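Local coordinates for 3-oxoacyl-[acyl-carrier protein] synthase (Thermus thermophilus, PDB 1UB7), which probably catalyses the first condensation of fatty acid synthesis, adding two carbons from malonyl-ACP to an acetyl group supplied by acetyl-CoA, at residues R220-A225 with L250-A255; R212-F217 with V304-G309; R241-H246 with E258-P263; E228-A233 with H300-S305; D272-T277 with I282-K287. All coordinates share one frame; numbering follows the deposited sequence.

Contact 1 of 5, residues R220-A225 with L250-A255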
# COMPACT_ATOMS: atom_id res chain seq x y z
N ARG A 220 -17.02 -2.25 -19.54
CA ARG A 220 -18.19 -2.30 -18.67
C ARG A 220 -17.97 -1.61 -17.33
O ARG A 220 -18.83 -0.88 -16.83
CB ARG A 220 -18.62 -3.74 -18.44
CG ARG A 220 -19.29 -4.37 -19.66
CD ARG A 220 -19.51 -5.85 -19.48
NE ARG A 220 -20.09 -6.44 -20.68
CZ ARG A 220 -20.01 -7.73 -20.99
NH1 ARG A 220 -19.36 -8.57 -20.18
NH2 ARG A 220 -20.57 -8.19 -22.10
N VAL A 221 -16.80 -1.85 -16.74
CA VAL A 221 -16.50 -1.24 -15.46
C VAL A 221 -16.41 0.28 -15.61
O VAL A 221 -17.14 1.03 -14.96
CB VAL A 221 -15.20 -1.84 -14.84
CG1 VAL A 221 -14.04 -0.84 -14.89
CG2 VAL A 221 -15.46 -2.28 -13.41
N MET A 222 -15.52 0.74 -16.50
CA MET A 222 -15.34 2.17 -16.71
C MET A 222 -16.68 2.89 -16.81
O MET A 222 -16.87 3.96 -16.23
CB MET A 222 -14.54 2.42 -17.99
CG MET A 222 -13.05 2.51 -17.77
SD MET A 222 -12.17 2.77 -19.32
CE MET A 222 -12.73 4.45 -19.77
N ASN A 223 -17.61 2.28 -17.53
CA ASN A 223 -18.92 2.87 -17.71
C ASN A 223 -19.80 2.91 -16.46
O ASN A 223 -20.33 3.97 -16.11
CB ASN A 223 -19.64 2.16 -18.85
CG ASN A 223 -20.67 3.05 -19.51
OD1 ASN A 223 -21.80 3.18 -19.03
ND2 ASN A 223 -20.28 3.70 -20.60
N THR A 224 -19.96 1.76 -15.80
CA THR A 224 -20.79 1.67 -14.58
C THR A 224 -20.27 2.63 -13.52
O THR A 224 -21.00 3.48 -13.00
CB THR A 224 -20.78 0.24 -13.98
OG1 THR A 224 -21.28 -0.69 -14.95
CG2 THR A 224 -21.64 0.17 -12.72
N ALA A 225 -18.99 2.47 -13.20
CA ALA A 225 -18.31 3.29 -12.20
C ALA A 225 -18.54 4.77 -12.45
O ALA A 225 -18.95 5.51 -11.55
CB ALA A 225 -16.81 2.99 -12.21
N LEU A 250 -6.83 3.34 -26.50
CA LEU A 250 -7.74 4.28 -27.16
C LEU A 250 -9.09 3.64 -27.51
O LEU A 250 -10.13 4.27 -27.35
CB LEU A 250 -7.07 4.84 -28.41
CG LEU A 250 -7.76 5.99 -29.15
CD1 LEU A 250 -7.91 7.21 -28.25
CD2 LEU A 250 -6.93 6.35 -30.37
N ARG A 251 -9.07 2.40 -27.98
CA ARG A 251 -10.32 1.72 -28.34
C ARG A 251 -11.21 1.66 -27.10
O ARG A 251 -12.42 1.92 -27.18
CB ARG A 251 -10.04 0.29 -28.84
CG ARG A 251 -9.00 0.21 -29.95
CD ARG A 251 -9.32 1.16 -31.09
NE ARG A 251 -8.12 1.81 -31.61
CZ ARG A 251 -8.11 2.99 -32.21
NH1 ARG A 251 -9.24 3.66 -32.37
NH2 ARG A 251 -6.96 3.52 -32.63
N ILE A 252 -10.60 1.32 -25.97
CA ILE A 252 -11.30 1.20 -24.70
C ILE A 252 -11.87 2.55 -24.26
O ILE A 252 -13.02 2.63 -23.80
CB ILE A 252 -10.34 0.65 -23.60
CG1 ILE A 252 -9.82 -0.74 -24.02
CG2 ILE A 252 -11.07 0.58 -22.25
CD1 ILE A 252 -8.99 -1.46 -22.97
N ILE A 253 -11.08 3.60 -24.41
CA ILE A 253 -11.50 4.94 -24.04
C ILE A 253 -12.63 5.34 -24.98
O ILE A 253 -13.65 5.90 -24.57
CB ILE A 253 -10.33 5.96 -24.19
CG1 ILE A 253 -9.17 5.53 -23.28
CG2 ILE A 253 -10.81 7.38 -23.87
CD1 ILE A 253 -7.83 6.21 -23.58
N ASP A 254 -12.41 5.04 -26.25
CA ASP A 254 -13.35 5.33 -27.33
C ASP A 254 -14.66 4.64 -27.00
O ASP A 254 -15.70 5.29 -26.81
CB ASP A 254 -12.77 4.77 -28.63
CG ASP A 254 -13.47 5.28 -29.86
OD1 ASP A 254 -14.26 6.24 -29.74
OD2 ASP A 254 -13.21 4.72 -30.95
N ALA A 255 -14.58 3.31 -26.91
CA ALA A 255 -15.71 2.46 -26.61
C ALA A 255 -16.49 2.91 -25.37
O ALA A 255 -17.71 2.80 -25.33
CB ALA A 255 -15.23 1.04 -26.42
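M222 and I253 mark the place where two helical segments, 220-225 and 250-255, come nearest: their CA atoms are 8.7 Å apart, and no hydrogen bond passes between the backbones. Each helix bonds its own backbone. M222 is the main side chain from 220-225 and supplies about half of the buried surface, I252 and I253 sharing nearly all the rest. Its CB points toward the other helix, and the side chain runs out straight until it bends at the sulfur (chi3 67°), meeting I252 at about a right angle. There SD rests against the CG2 branch of I252 at 3.8 Å, while its methyl CE reaches to 4.5 Å from I253 CA. The CB of I253 points away from M222, so the methionine methyl comes nearest to the main chain at this residue. This is helix-to-helix packing on one side of the C-terminal sheet of the thiolase-like fold, and M222 also lies against V304 and F306 of strand 300-307. Its neighbourhood is functional: the M222 side chain is about 6 Å from that of H246, predicted to be an active-site residue. I252 packs further on F215 and A218 of helix 211-233, and its backbone N is hydrogen-bonded to N249 OD1. The preceding residue, R251, ends the predicted ACP-binding region.

Contact 2 of 5, residues R212-F217 with V304-G309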
# COMPACT_ATOMS: atom_id res chain seq x y z
N ARG A 212 -8.10 -9.77 -24.08
CA ARG A 212 -9.50 -9.92 -24.48
C ARG A 212 -10.51 -9.75 -23.35
O ARG A 212 -11.54 -9.09 -23.51
CB ARG A 212 -9.69 -11.28 -25.16
CG ARG A 212 -9.05 -11.39 -26.56
CD ARG A 212 -7.56 -11.00 -26.56
NE ARG A 212 -6.72 -11.91 -25.77
CZ ARG A 212 -5.41 -11.74 -25.58
NH1 ARG A 212 -4.78 -10.70 -26.12
NH2 ARG A 212 -4.72 -12.62 -24.86
N GLU A 213 -10.21 -10.34 -22.20
CA GLU A 213 -11.10 -10.23 -21.05
C GLU A 213 -10.91 -8.87 -20.38
O GLU A 213 -11.88 -8.26 -19.93
CB GLU A 213 -10.81 -11.35 -20.04
CG GLU A 213 -11.04 -12.75 -20.60
CD GLU A 213 -12.41 -12.91 -21.23
OE1 GLU A 213 -13.42 -12.63 -20.55
OE2 GLU A 213 -12.48 -13.31 -22.42
N VAL A 214 -9.66 -8.42 -20.33
CA VAL A 214 -9.34 -7.12 -19.74
C VAL A 214 -10.09 -6.02 -20.48
O VAL A 214 -10.50 -5.02 -19.89
CB VAL A 214 -7.80 -6.86 -19.80
CG1 VAL A 214 -7.47 -5.49 -19.22
CG2 VAL A 214 -7.07 -7.95 -19.03
N PHE A 215 -10.26 -6.21 -21.79
CA PHE A 215 -10.97 -5.26 -22.65
C PHE A 215 -12.45 -5.24 -22.26
O PHE A 215 -13.05 -4.17 -22.06
CB PHE A 215 -10.83 -5.66 -24.12
CG PHE A 215 -11.41 -4.66 -25.09
CD1 PHE A 215 -12.78 -4.43 -25.14
CD2 PHE A 215 -10.57 -3.90 -25.90
CE1 PHE A 215 -13.31 -3.47 -25.99
CE2 PHE A 215 -11.09 -2.93 -26.76
CZ PHE A 215 -12.47 -2.71 -26.80
N LYS A 216 -13.02 -6.44 -22.18
CA LYS A 216 -14.42 -6.63 -21.81
C LYS A 216 -14.69 -5.97 -20.45
O LYS A 216 -15.72 -5.31 -20.25
CB LYS A 216 -14.70 -8.14 -21.76
CG LYS A 216 -16.15 -8.54 -22.03
CD LYS A 216 -16.33 -10.06 -21.97
CE LYS A 216 -15.44 -10.78 -22.98
NZ LYS A 216 -15.67 -12.26 -22.99
N PHE A 217 -13.75 -6.14 -19.52
CA PHE A 217 -13.81 -5.59 -18.17
C PHE A 217 -13.79 -4.06 -18.15
O PHE A 217 -14.74 -3.41 -17.69
CB PHE A 217 -12.63 -6.14 -17.35
CG PHE A 217 -12.44 -5.47 -16.01
CD1 PHE A 217 -13.40 -5.59 -15.01
CD2 PHE A 217 -11.30 -4.72 -15.75
CE1 PHE A 217 -13.23 -4.96 -13.77
CE2 PHE A 217 -11.12 -4.08 -14.53
CZ PHE A 217 -12.08 -4.20 -13.53
N VAL A 304 -11.53 7.95 -13.71
CA VAL A 304 -11.96 6.57 -13.69
C VAL A 304 -10.81 5.69 -14.17
O VAL A 304 -10.06 6.07 -15.07
CB VAL A 304 -13.22 6.37 -14.60
CG1 VAL A 304 -12.89 6.74 -16.05
CG2 VAL A 304 -13.71 4.93 -14.52
N SER A 305 -10.65 4.52 -13.55
CA SER A 305 -9.58 3.60 -13.92
C SER A 305 -9.92 2.14 -13.61
O SER A 305 -10.78 1.84 -12.78
CB SER A 305 -8.27 3.98 -13.20
OG SER A 305 -7.21 3.09 -13.53
N PHE A 306 -9.24 1.24 -14.31
CA PHE A 306 -9.44 -0.20 -14.18
C PHE A 306 -8.05 -0.80 -14.24
O PHE A 306 -7.13 -0.14 -14.72
CB PHE A 306 -10.24 -0.73 -15.38
CG PHE A 306 -9.54 -0.50 -16.70
CD1 PHE A 306 -9.73 0.69 -17.41
CD2 PHE A 306 -8.64 -1.45 -17.21
CE1 PHE A 306 -9.03 0.94 -18.61
CE2 PHE A 306 -7.94 -1.21 -18.41
CZ PHE A 306 -8.13 -0.01 -19.11
N GLY A 307 -7.89 -2.04 -13.79
CA GLY A 307 -6.58 -2.65 -13.85
C GLY A 307 -6.47 -3.99 -13.15
O GLY A 307 -7.49 -4.62 -12.82
N ALA A 308 -5.23 -4.40 -12.90
CA ALA A 308 -4.97 -5.68 -12.24
C ALA A 308 -5.60 -5.72 -10.85
O ALA A 308 -5.71 -4.70 -10.15
CB ALA A 308 -3.47 -5.93 -12.12
N GLY A 309 -6.03 -6.93 -10.48
CA GLY A 309 -6.66 -7.15 -9.20
C GLY A 309 -7.60 -8.33 -9.27
O GLY A 309 -7.32 -9.37 -8.69
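The F217 ring presents its edge to the backbone of strand 304-307, with G307 N close to the ring plane and 3.9 Å from CE2. The same ring carbon, F217 CE2, comes within 3.6 Å of F306 CB, and F217 CD2 is 4.1 Å from that methylene, which approaches the ring at an angle between face and edge. The two phenylalanine side chains cross obliquely and do not stack. The F306 ring in turn meets V214 through its atom CE2, 4.4 Å from V214 CG1. Rotation about the first side-chain bond explains how F217 gets there: CG is anti to the backbone N (chi1 170°), which extends the ring toward the strand. Helix and strand run nearly antiparallel, at 154°, the axes of these short segments approach to 9.3 Å, and the F217 edge comes up to the main chain at G307 N. No hydrogen bond crosses between the segments; the side-chain contacts are apolar. F217 also touches W312 on strand 311-318, and A308 packs on F86 of the second subunit. The whole is typical of helix-on-sheet packing in the thiolase-like fold, here placed beside the active site, for the F306 ring meets that of H246, a predicted catalytic residue.

Contact 3 of 5, residues R241-H246 with E258-P263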
# COMPACT_ATOMS: atom_id res chain seq x y z
N ARG A 241 -17.37 18.59 -16.97
CA ARG A 241 -16.55 19.38 -17.90
C ARG A 241 -15.54 18.51 -18.67
O ARG A 241 -15.33 18.70 -19.87
CB ARG A 241 -15.80 20.48 -17.13
CG ARG A 241 -14.72 21.24 -17.91
CD ARG A 241 -15.27 21.94 -19.15
NE ARG A 241 -16.39 22.82 -18.83
CZ ARG A 241 -16.99 23.61 -19.71
NH1 ARG A 241 -16.58 23.65 -20.97
NH2 ARG A 241 -18.02 24.37 -19.33
N LEU A 242 -14.91 17.56 -17.99
CA LEU A 242 -13.95 16.69 -18.66
C LEU A 242 -13.83 15.34 -17.97
O LEU A 242 -13.77 15.27 -16.73
CB LEU A 242 -12.59 17.37 -18.73
CG LEU A 242 -11.42 16.63 -19.40
CD1 LEU A 242 -11.62 16.59 -20.91
CD2 LEU A 242 -10.12 17.34 -19.07
N PHE A 243 -13.83 14.28 -18.77
CA PHE A 243 -13.70 12.92 -18.27
C PHE A 243 -12.25 12.56 -18.47
O PHE A 243 -11.73 12.72 -19.57
CB PHE A 243 -14.58 11.95 -19.06
CG PHE A 243 -16.05 12.09 -18.79
CD1 PHE A 243 -16.72 13.26 -19.11
CD2 PHE A 243 -16.76 11.04 -18.20
CE1 PHE A 243 -18.09 13.40 -18.84
CE2 PHE A 243 -18.12 11.17 -17.93
CZ PHE A 243 -18.79 12.35 -18.25
N VAL A 244 -11.61 12.06 -17.42
CA VAL A 244 -10.22 11.68 -17.48
C VAL A 244 -10.12 10.22 -17.09
O VAL A 244 -10.22 9.86 -15.92
CB VAL A 244 -9.36 12.53 -16.54
CG1 VAL A 244 -7.89 12.39 -16.89
CG2 VAL A 244 -9.80 13.99 -16.62
N PRO A 245 -9.96 9.36 -18.10
CA PRO A 245 -9.86 7.92 -17.88
C PRO A 245 -8.43 7.43 -17.84
O PRO A 245 -7.51 8.12 -18.26
CB PRO A 245 -10.59 7.36 -19.08
CG PRO A 245 -10.09 8.28 -20.18
CD PRO A 245 -10.26 9.65 -19.52
N HIS A 246 -8.26 6.21 -17.35
CA HIS A 246 -6.95 5.58 -17.33
C HIS A 246 -6.55 5.54 -18.80
O HIS A 246 -7.38 5.24 -19.66
CB HIS A 246 -7.08 4.16 -16.79
CG HIS A 246 -5.81 3.37 -16.85
ND1 HIS A 246 -5.78 1.99 -16.87
CD2 HIS A 246 -4.51 3.77 -16.89
CE1 HIS A 246 -4.53 1.57 -16.91
NE2 HIS A 246 -3.74 2.63 -16.92
N GLU A 258 -18.37 6.57 -26.15
CA GLU A 258 -19.57 6.35 -26.92
C GLU A 258 -20.66 5.89 -25.96
O GLU A 258 -21.72 6.51 -25.87
CB GLU A 258 -19.30 5.29 -27.99
CG GLU A 258 -18.15 5.67 -28.91
CD GLU A 258 -17.80 4.58 -29.90
OE1 GLU A 258 -17.50 3.45 -29.47
OE2 GLU A 258 -17.83 4.85 -31.13
N ARG A 259 -20.39 4.82 -25.23
CA ARG A 259 -21.35 4.30 -24.27
C ARG A 259 -21.85 5.37 -23.28
O ARG A 259 -22.71 5.09 -22.45
CB ARG A 259 -20.74 3.14 -23.48
CG ARG A 259 -20.95 1.77 -24.11
CD ARG A 259 -20.77 0.66 -23.06
NE ARG A 259 -21.18 -0.65 -23.57
CZ ARG A 259 -21.18 -1.77 -22.85
NH1 ARG A 259 -20.80 -1.74 -21.58
NH2 ARG A 259 -21.56 -2.92 -23.40
N LEU A 260 -21.32 6.58 -23.37
CA LEU A 260 -21.74 7.65 -22.47
C LEU A 260 -22.26 8.90 -23.19
O LEU A 260 -22.61 9.90 -22.55
CB LEU A 260 -20.60 8.05 -21.54
CG LEU A 260 -20.24 7.04 -20.45
CD1 LEU A 260 -19.03 7.53 -19.67
CD2 LEU A 260 -21.44 6.85 -19.53
N GLY A 261 -22.33 8.83 -24.52
CA GLY A 261 -22.81 9.96 -25.29
C GLY A 261 -21.91 11.16 -25.09
O GLY A 261 -22.36 12.24 -24.67
N LEU A 262 -20.63 10.98 -25.40
CA LEU A 262 -19.64 12.03 -25.22
C LEU A 262 -18.77 12.36 -26.42
O LEU A 262 -18.37 11.48 -27.19
CB LEU A 262 -18.72 11.68 -24.04
CG LEU A 262 -19.25 11.79 -22.62
CD1 LEU A 262 -18.21 11.23 -21.66
CD2 LEU A 262 -19.57 13.26 -22.28
N PRO A 263 -18.47 13.66 -26.60
CA PRO A 263 -17.63 14.18 -27.68
C PRO A 263 -16.18 14.15 -27.20
O PRO A 263 -15.91 14.39 -26.02
CB PRO A 263 -18.16 15.61 -27.86
CG PRO A 263 -18.56 15.99 -26.47
CD PRO A 263 -19.24 14.74 -25.95
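F243, on an edge strand of the C-terminal sheet within this chain, is covered by L260 and L262 of the loop that follows helix 250-258. The principal interaction is a CH-pi contact. Methyl CD1 of L262 stands 3.4 Å from the centroid of the F243 ring, only 5° off the ring normal, so that it is almost equidistant from all six ring carbons. The second branch leans to the rim, with L262 CD2 3.7 Å from F243 CE1. From another direction L260 CD1 approaches F243 CE2 at 4.1 Å, the two side chains crossing at a slant. A type I turn from E258 to G261, closed by G261 N to E258 O at 2.8 Å, carries L260, and L262 follows just after it; both leucines point toward the strand. With an alanine here, L262 CD1 would probably lose the ring face it rests on and L260 CD1 its neighbour at F243 CE2. Strand 242-245 leads directly to H246, a predicted active-site residue. The F243 ring also touches T226 and I230 of helix 211-233 and L302 of strand 300-307, so the loop, the helix and the sheet meet around one aromatic group.

Contact 4 of 5, residues E228-A233 with H300-S305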
# COMPACT_ATOMS: atom_id res chain seq x y z
N GLU A 228 -22.04 5.74 -11.76
CA GLU A 228 -22.25 5.56 -10.33
C GLU A 228 -21.63 6.74 -9.59
O GLU A 228 -22.25 7.34 -8.70
CB GLU A 228 -21.59 4.26 -9.88
CG GLU A 228 -22.11 3.70 -8.59
CD GLU A 228 -21.35 2.46 -8.17
OE1 GLU A 228 -20.95 1.68 -9.06
OE2 GLU A 228 -21.16 2.26 -6.95
N ALA A 229 -20.40 7.08 -9.96
CA ALA A 229 -19.70 8.20 -9.35
C ALA A 229 -20.43 9.51 -9.63
O ALA A 229 -20.74 10.27 -8.70
CB ALA A 229 -18.29 8.27 -9.88
N ILE A 230 -20.72 9.78 -10.90
CA ILE A 230 -21.42 11.02 -11.23
C ILE A 230 -22.72 11.06 -10.43
O ILE A 230 -23.08 12.08 -9.81
CB ILE A 230 -21.72 11.11 -12.74
CG1 ILE A 230 -20.41 11.11 -13.53
CG2 ILE A 230 -22.50 12.39 -13.03
CD1 ILE A 230 -20.55 10.71 -14.99
N GLU A 231 -23.40 9.92 -10.42
CA GLU A 231 -24.64 9.84 -9.69
C GLU A 231 -24.38 10.04 -8.20
O GLU A 231 -25.03 10.87 -7.56
CB GLU A 231 -25.32 8.49 -9.95
CG GLU A 231 -26.37 8.07 -8.93
CD GLU A 231 -27.41 9.14 -8.62
OE1 GLU A 231 -28.25 8.91 -7.72
OE2 GLU A 231 -27.38 10.22 -9.26
N LYS A 232 -23.41 9.32 -7.64
CA LYS A 232 -23.15 9.47 -6.21
C LYS A 232 -22.74 10.91 -5.87
O LYS A 232 -22.97 11.39 -4.76
CB LYS A 232 -22.06 8.49 -5.74
CG LYS A 232 -22.19 8.12 -4.27
CD LYS A 232 -20.98 7.36 -3.72
CE LYS A 232 -20.80 5.98 -4.32
NZ LYS A 232 -19.69 5.26 -3.65
N ALA A 233 -22.16 11.59 -6.85
CA ALA A 233 -21.72 12.98 -6.69
C ALA A 233 -22.86 14.00 -6.69
O ALA A 233 -22.67 15.16 -6.30
CB ALA A 233 -20.71 13.34 -7.79
N HIS A 300 -16.27 20.31 -13.02
CA HIS A 300 -16.51 19.01 -12.43
C HIS A 300 -15.74 18.03 -13.29
O HIS A 300 -16.04 17.87 -14.47
CB HIS A 300 -18.00 18.67 -12.44
CG HIS A 300 -18.83 19.64 -11.67
ND1 HIS A 300 -18.51 20.04 -10.39
CD2 HIS A 300 -19.97 20.31 -12.00
CE1 HIS A 300 -19.40 20.92 -9.97
NE2 HIS A 300 -20.30 21.10 -10.92
N VAL A 301 -14.74 17.39 -12.70
CA VAL A 301 -13.93 16.44 -13.42
C VAL A 301 -14.17 15.02 -12.93
O VAL A 301 -14.33 14.77 -11.73
CB VAL A 301 -12.44 16.76 -13.28
CG1 VAL A 301 -11.62 15.93 -14.27
CG2 VAL A 301 -12.21 18.25 -13.48
N LEU A 302 -14.22 14.08 -13.87
CA LEU A 302 -14.42 12.70 -13.51
C LEU A 302 -13.18 11.92 -13.83
O LEU A 302 -12.64 12.04 -14.93
CB LEU A 302 -15.59 12.08 -14.26
CG LEU A 302 -15.63 10.59 -13.92
CD1 LEU A 302 -17.05 10.20 -13.61
CD2 LEU A 302 -15.01 9.75 -15.06
N LEU A 303 -12.75 11.12 -12.86
CA LEU A 303 -11.58 10.27 -13.00
C LEU A 303 -12.09 8.84 -12.90
O LEU A 303 -12.98 8.55 -12.09
CB LEU A 303 -10.58 10.54 -11.86
CG LEU A 303 -10.19 11.98 -11.54
CD1 LEU A 303 -9.28 12.01 -10.33
CD2 LEU A 303 -9.49 12.61 -12.75
N VAL A 304 -11.53 7.95 -13.71
CA VAL A 304 -11.96 6.57 -13.69
C VAL A 304 -10.81 5.69 -14.17
O VAL A 304 -10.06 6.07 -15.07
CB VAL A 304 -13.22 6.37 -14.60
CG1 VAL A 304 -12.89 6.74 -16.05
CG2 VAL A 304 -13.71 4.93 -14.52
N SER A 305 -10.65 4.52 -13.55
CA SER A 305 -9.58 3.60 -13.92
C SER A 305 -9.92 2.14 -13.61
O SER A 305 -10.78 1.84 -12.78
CB SER A 305 -8.27 3.98 -13.20
OG SER A 305 -7.21 3.09 -13.53
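I230 and L302 meet at about a right angle, methylene to methyl: I230 CG1 lies 3.5 Å from L302 CD1, closer than two such carbons usually sit, and I230 CD1 follows at 3.8 Å. In I230, CG1 is anti to the carbonyl carbon (chi1 -62°), which brings the longer branch round to the strand although CB itself points across the line of approach. L302 extends from the strand with CG anti to the backbone N, but its chi2 of 134° is far from a staggered value, which suggests, with the short contact, that the methyl is squeezed in its place. A229 CB adds a looser touch at 4.4 Å from L302 CD1, so one methyl is flanked by two successive helical residues. The main chains keep a distance of 7.6 Å between I230 CA and L302 CA. Strand 300-307 runs inside the sheet, bonded to strands 242-245 and 311-318, and this is characteristic alpha/beta layering, helix 211-233 covering a face of the C-terminal sheet in the thiolase-like fold.

Contact 5 of 5, residues D272-T277 with I282-K287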
# COMPACT_ATOMS: atom_id res chain seq x y z
N ASP A 272 -1.55 8.16 -26.60
CA ASP A 272 -0.88 8.18 -27.90
C ASP A 272 0.58 8.61 -27.79
O ASP A 272 1.43 8.16 -28.56
CB ASP A 272 -1.64 9.12 -28.84
CG ASP A 272 -1.83 10.52 -28.26
OD1 ASP A 272 -2.33 10.64 -27.13
OD2 ASP A 272 -1.48 11.51 -28.94
N ARG A 273 0.86 9.47 -26.81
CA ARG A 273 2.21 9.99 -26.62
C ARG A 273 3.00 9.37 -25.46
O ARG A 273 4.23 9.44 -25.44
CB ARG A 273 2.16 11.52 -26.44
CG ARG A 273 1.92 12.26 -27.74
CD ARG A 273 1.81 13.77 -27.57
NE ARG A 273 0.55 14.17 -26.95
CZ ARG A 273 0.40 14.40 -25.65
NH1 ARG A 273 1.43 14.26 -24.82
NH2 ARG A 273 -0.78 14.75 -25.17
N TYR A 274 2.31 8.76 -24.51
CA TYR A 274 3.03 8.17 -23.37
C TYR A 274 2.76 6.69 -23.11
O TYR A 274 3.41 6.08 -22.25
CB TYR A 274 2.70 8.94 -22.09
CG TYR A 274 2.90 10.43 -22.13
CD1 TYR A 274 4.09 11.00 -22.59
CD2 TYR A 274 1.93 11.28 -21.60
CE1 TYR A 274 4.30 12.38 -22.52
CE2 TYR A 274 2.12 12.65 -21.52
CZ TYR A 274 3.30 13.20 -21.97
OH TYR A 274 3.47 14.56 -21.86
N GLY A 275 1.81 6.11 -23.83
CA GLY A 275 1.49 4.71 -23.61
C GLY A 275 0.74 4.57 -22.29
O GLY A 275 0.20 5.55 -21.76
N ASN A 276 0.72 3.35 -21.75
CA ASN A 276 0.03 3.10 -20.49
C ASN A 276 1.02 3.31 -19.34
O ASN A 276 1.87 2.47 -19.09
CB ASN A 276 -0.49 1.65 -20.45
CG ASN A 276 -1.43 1.39 -19.27
OD1 ASN A 276 -1.22 1.88 -18.16
ND2 ASN A 276 -2.45 0.58 -19.51
N THR A 277 0.90 4.45 -18.65
CA THR A 277 1.79 4.73 -17.52
C THR A 277 1.19 4.31 -16.19
O THR A 277 1.60 4.78 -15.14
CB THR A 277 2.12 6.21 -17.42
OG1 THR A 277 0.90 6.95 -17.21
CG2 THR A 277 2.83 6.67 -18.67
N ILE A 282 -3.53 9.09 -15.04
CA ILE A 282 -4.46 10.17 -14.80
C ILE A 282 -3.78 11.47 -14.37
O ILE A 282 -4.16 12.55 -14.84
CB ILE A 282 -5.52 9.70 -13.79
CG1 ILE A 282 -6.33 8.58 -14.45
CG2 ILE A 282 -6.39 10.86 -13.35
CD1 ILE A 282 -7.33 7.89 -13.56
N PRO A 283 -2.79 11.40 -13.47
CA PRO A 283 -2.20 12.70 -13.13
C PRO A 283 -1.48 13.35 -14.33
O PRO A 283 -1.49 14.57 -14.47
CB PRO A 283 -1.28 12.39 -11.94
CG PRO A 283 -1.08 10.87 -12.01
CD PRO A 283 -2.42 10.38 -12.47
N LEU A 284 -0.87 12.53 -15.20
CA LEU A 284 -0.20 13.04 -16.41
C LEU A 284 -1.21 13.76 -17.29
O LEU A 284 -0.92 14.81 -17.85
CB LEU A 284 0.44 11.90 -17.21
CG LEU A 284 1.81 11.43 -16.74
CD1 LEU A 284 2.18 10.15 -17.41
CD2 LEU A 284 2.86 12.54 -17.03
N ALA A 285 -2.41 13.17 -17.40
CA ALA A 285 -3.48 13.75 -18.20
C ALA A 285 -4.06 15.01 -17.58
O ALA A 285 -4.28 16.01 -18.27
CB ALA A 285 -4.60 12.71 -18.41
N LEU A 286 -4.32 14.99 -16.27
CA LEU A 286 -4.87 16.17 -15.61
C LEU A 286 -3.97 17.38 -15.80
O LEU A 286 -4.45 18.50 -16.00
CB LEU A 286 -5.05 15.92 -14.11
CG LEU A 286 -6.14 14.94 -13.72
CD1 LEU A 286 -5.99 14.56 -12.27
CD2 LEU A 286 -7.49 15.56 -14.00
N LYS A 287 -2.66 17.15 -15.72
CA LYS A 287 -1.68 18.21 -15.88
C LYS A 287 -1.83 18.91 -17.23
O LYS A 287 -1.87 20.14 -17.29
CB LYS A 287 -0.25 17.67 -15.74
CG LYS A 287 0.81 18.75 -15.94
CD LYS A 287 2.20 18.16 -16.12
CE LYS A 287 3.24 19.25 -16.35
NZ LYS A 287 4.60 18.68 -16.37
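T277 and L284 cross obliquely, with the methyl CD1 of L284 set against the forked end of the threonine. L284 CD1 is 3.5 Å from T277 OG1 and 3.8 Å from T277 CG2, so both branches share it, and T277 CB lies behind at 3.9 Å. In T277 the hydroxyl sits between the backbone N and the carbonyl carbon (chi1 61°), which is what turns both branches toward the helix. L284 supplies about half of the surface buried here, and its CB, like those of T277 and Y274, points across to the other segment. The aromatic neighbour approaches the same methyl: Y274 CD2 is 4.3 Å from L284 CD1, the ring being inclined to it. The polar end of the tyrosine is occupied elsewhere, since Y274 OH is hydrogen-bonded to E288 OE2. Helix 281-292 belongs to the core of the thiolase-like fold, where I282 packs on W113 of helix 112-125 and L303 of strand 300-307. The segment 272-277 leaves its helix at G275, whose positive phi starts the turn toward N276, a predicted active-site residue. N276 OD1 is hydrogen-bonded to H246 NE2.

From the N terminus, helix 211-233 supplies the opening segments of contact 2, then contact 1, then contact 4, and strand 242-245 opens contact 3. Contact 1 closes first, at 250-255; contact 3 follows at 258-263, and the two cross. Contact 5 is a short local loop in series after both. Strand 300-307 then closes contact 4, which crosses contact 1 and encloses contacts 3 and 5, and contact 2, whose wide loop holds contacts 1, 3 and 5 entire. Contacts 2 and 4 lay helix 211-233 on strand 300-307, contact 3 sets the loop after helix 250-258 on strand 242-245, contact 1 joins those two helices, and contact 5 joins 272-277 to helix 281-292.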